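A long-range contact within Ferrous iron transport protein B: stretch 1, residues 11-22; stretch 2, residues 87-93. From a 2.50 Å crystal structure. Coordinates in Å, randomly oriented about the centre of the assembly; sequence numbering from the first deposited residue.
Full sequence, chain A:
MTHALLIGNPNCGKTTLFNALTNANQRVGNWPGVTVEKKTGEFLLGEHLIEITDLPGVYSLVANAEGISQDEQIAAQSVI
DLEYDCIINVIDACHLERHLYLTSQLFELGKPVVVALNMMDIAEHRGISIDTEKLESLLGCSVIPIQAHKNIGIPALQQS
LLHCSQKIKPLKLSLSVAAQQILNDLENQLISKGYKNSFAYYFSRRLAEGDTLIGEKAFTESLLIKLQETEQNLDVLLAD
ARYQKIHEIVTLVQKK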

# COMPACT_ATOMS: atom_id res chain seq x y z
N ASN A 11 1.35 13.70 -2.79
CA ASN A 11 0.63 14.52 -3.78
C ASN A 11 -0.40 13.74 -4.64
O ASN A 11 -0.53 14.00 -5.86
CB ASN A 11 1.63 15.26 -4.72
CG ASN A 11 2.49 16.33 -3.99
OD1 ASN A 11 2.09 16.93 -2.99
ND2 ASN A 11 3.68 16.58 -4.53
N CYS A 12 -1.13 12.80 -4.01
CA CYS A 12 -2.19 12.08 -4.75
C CYS A 12 -3.63 12.47 -4.36
O CYS A 12 -4.59 11.74 -4.70
CB CYS A 12 -2.01 10.55 -4.67
SG CYS A 12 -2.39 9.79 -3.10
N GLY A 13 -3.78 13.64 -3.71
CA GLY A 13 -5.05 14.07 -3.08
C GLY A 13 -5.34 13.30 -1.81
O GLY A 13 -6.49 13.17 -1.38
N LYS A 14 -4.31 12.74 -1.20
CA LYS A 14 -4.51 11.87 -0.07
C LYS A 14 -5.14 12.70 1.02
O LYS A 14 -6.08 12.29 1.64
CB LYS A 14 -3.19 11.28 0.38
CG LYS A 14 -3.30 10.30 1.51
CD LYS A 14 -2.01 9.57 1.79
CE LYS A 14 -0.92 10.50 2.32
NZ LYS A 14 -1.25 11.19 3.62
N THR A 15 -4.64 13.91 1.21
CA THR A 15 -5.11 14.79 2.24
C THR A 15 -6.51 15.26 1.95
O THR A 15 -7.34 15.33 2.83
CB THR A 15 -4.19 16.01 2.34
OG1 THR A 15 -2.95 15.59 2.91
CG2 THR A 15 -4.78 17.11 3.21
N THR A 16 -6.78 15.58 0.69
CA THR A 16 -8.12 15.92 0.29
C THR A 16 -9.09 14.78 0.60
O THR A 16 -10.19 15.04 1.06
CB THR A 16 -8.13 16.28 -1.20
OG1 THR A 16 -7.22 17.37 -1.36
CG2 THR A 16 -9.52 16.70 -1.71
N LEU A 17 -8.70 13.53 0.38
CA LEU A 17 -9.63 12.41 0.70
C LEU A 17 -9.84 12.33 2.19
O LEU A 17 -10.95 12.13 2.68
CB LEU A 17 -9.13 11.08 0.17
CG LEU A 17 -10.08 9.94 0.55
CD1 LEU A 17 -11.53 10.17 0.13
CD2 LEU A 17 -9.52 8.68 -0.06
N PHE A 18 -8.74 12.52 2.91
CA PHE A 18 -8.77 12.59 4.33
C PHE A 18 -9.77 13.60 4.78
O PHE A 18 -10.51 13.34 5.72
CB PHE A 18 -7.44 12.97 4.90
CG PHE A 18 -7.42 12.98 6.39
CD1 PHE A 18 -7.42 11.76 7.10
CD2 PHE A 18 -7.45 14.17 7.09
CE1 PHE A 18 -7.40 11.74 8.49
CE2 PHE A 18 -7.46 14.18 8.52
CZ PHE A 18 -7.41 12.97 9.23
N ASN A 19 -9.78 14.77 4.15
CA ASN A 19 -10.69 15.84 4.57
C ASN A 19 -12.15 15.49 4.21
O ASN A 19 -13.09 15.79 4.95
CB ASN A 19 -10.32 17.16 3.92
CG ASN A 19 -9.01 17.73 4.40
OD1 ASN A 19 -8.55 17.46 5.50
ND2 ASN A 19 -8.40 18.53 3.55
N ALA A 20 -12.30 14.87 3.06
CA ALA A 20 -13.57 14.52 2.55
C ALA A 20 -14.23 13.51 3.52
O ALA A 20 -15.41 13.63 3.86
CB ALA A 20 -13.41 13.94 1.18
N LEU A 21 -13.45 12.55 4.01
CA LEU A 21 -13.98 11.51 4.90
C LEU A 21 -14.25 12.05 6.31
O LEU A 21 -15.27 11.77 6.88
CB LEU A 21 -12.99 10.37 4.98
CG LEU A 21 -12.79 9.49 3.74
CD1 LEU A 21 -11.63 8.61 4.02
CD2 LEU A 21 -13.94 8.63 3.46
N THR A 22 -13.35 12.85 6.85
CA THR A 22 -13.38 13.19 8.27
C THR A 22 -13.99 14.56 8.60
O THR A 22 -14.39 14.79 9.71
CB THR A 22 -11.97 13.13 8.81
OG1 THR A 22 -11.22 14.24 8.29
CG2 THR A 22 -11.32 11.86 8.33
N ILE A 87 -6.76 -1.06 5.05
CA ILE A 87 -6.06 0.07 4.39
C ILE A 87 -6.87 0.62 3.24
O ILE A 87 -7.45 -0.13 2.44
CB ILE A 87 -4.70 -0.34 3.82
CG1 ILE A 87 -3.75 -0.76 4.95
CG2 ILE A 87 -4.06 0.78 3.03
CD1 ILE A 87 -2.80 -1.93 4.53
N ILE A 88 -6.87 1.93 3.16
CA ILE A 88 -7.41 2.65 2.04
C ILE A 88 -6.22 3.17 1.27
O ILE A 88 -5.54 4.16 1.66
CB ILE A 88 -8.30 3.84 2.44
CG1 ILE A 88 -9.48 3.38 3.29
CG2 ILE A 88 -8.84 4.53 1.21
CD1 ILE A 88 -10.24 4.57 3.92
N ASN A 89 -5.93 2.48 0.18
CA ASN A 89 -4.83 2.84 -0.68
C ASN A 89 -5.39 3.83 -1.69
O ASN A 89 -6.22 3.49 -2.53
CB ASN A 89 -4.29 1.56 -1.30
CG ASN A 89 -3.21 1.80 -2.31
OD1 ASN A 89 -2.54 2.86 -2.32
ND2 ASN A 89 -3.02 0.82 -3.19
N VAL A 90 -4.96 5.08 -1.56
CA VAL A 90 -5.30 6.13 -2.53
C VAL A 90 -4.32 6.18 -3.67
O VAL A 90 -3.14 6.42 -3.48
CB VAL A 90 -5.22 7.56 -1.97
CG1 VAL A 90 -6.19 8.45 -2.74
CG2 VAL A 90 -5.51 7.56 -0.55
N ILE A 91 -4.87 6.03 -4.87
CA ILE A 91 -4.12 6.04 -6.09
C ILE A 91 -4.50 7.24 -6.89
O ILE A 91 -5.67 7.61 -6.91
CB ILE A 91 -4.49 4.82 -6.90
CG1 ILE A 91 -3.96 3.60 -6.20
CG2 ILE A 91 -3.91 4.88 -8.30
CD1 ILE A 91 -4.17 2.35 -6.95
N ASP A 92 -3.52 7.82 -7.58
CA ASP A 92 -3.74 8.90 -8.55
C ASP A 92 -3.90 8.26 -9.93
O ASP A 92 -2.95 7.71 -10.46
CB ASP A 92 -2.55 9.88 -8.56
CG ASP A 92 -2.76 11.07 -9.54
OD1 ASP A 92 -3.72 10.99 -10.33
OD2 ASP A 92 -1.99 12.08 -9.53
N ALA A 93 -5.08 8.38 -10.54
CA ALA A 93 -5.36 7.77 -11.87
C ALA A 93 -4.36 8.18 -12.94
O ALA A 93 -4.10 7.46 -13.89
CB ALA A 93 -6.76 8.09 -12.31

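Helix 14-22 packs across strand 87-92 with axes 9.7 Å apart at closest approach and N-to-C directions 130° apart, so the chains run in roughly opposing senses but well off antiparallel. The backbones come nearest where the loop leads into the helix: Cys12 CA lies 5.2 Å from Asp92 CA, and Lys14 CA 6.3 Å from Val90 CA. Gly13 occupies the N-cap position with a positive phi of 73°, a conformation that favours glycine, and its O accepts the first helical hydrogen bond, from Leu17 N at 2.8 Å.

Strand alternation sets the pattern on one side: Ile88, Val90 and Asp92 point toward the helix stretch, while Ile91 points away. On the other side, Leu17 and Leu21, one helical turn apart, present the matching apolar face. Val90 is the hub, with the largest covered area, 88 Å². Its compact branched side chain meets three neighbours: CB lies 3.8 Å from Cys12 SG, and CG2 lies 4.2 Å from Leu17 CD2 and 4.1 Å from Lys14 CG. Further along, Ile88 spans both leucines, its CG2 4.4 Å from Leu17 CD2 and its CD1 4.3 Å from Leu21 CD1.

Where the backbones converge, a small side chain fits. Cys12, chi1 p, places SG 3.5 Å from Val90 O, and its CB sits 4.0 Å from Asp92 CB. Both carboxylate oxygens of Asp92 are hydrogen-bonded just outside the stretches. Lys14, partly exposed, touches Val90 with its aliphatic stem, while its end leads away and NZ is hydrogen-bonded elsewhere in the structure.

With no clear hydrogen bond across the interface, the rule is apolar packing: 326 Å² buried, both sides summed. Among the buried, inward-pointing residues, small Cys12 and Val90 serve where the backbones are near, Leu17, Leu21 and Ile88 where they are farther apart; long Lys14 fits close in by turning sideways.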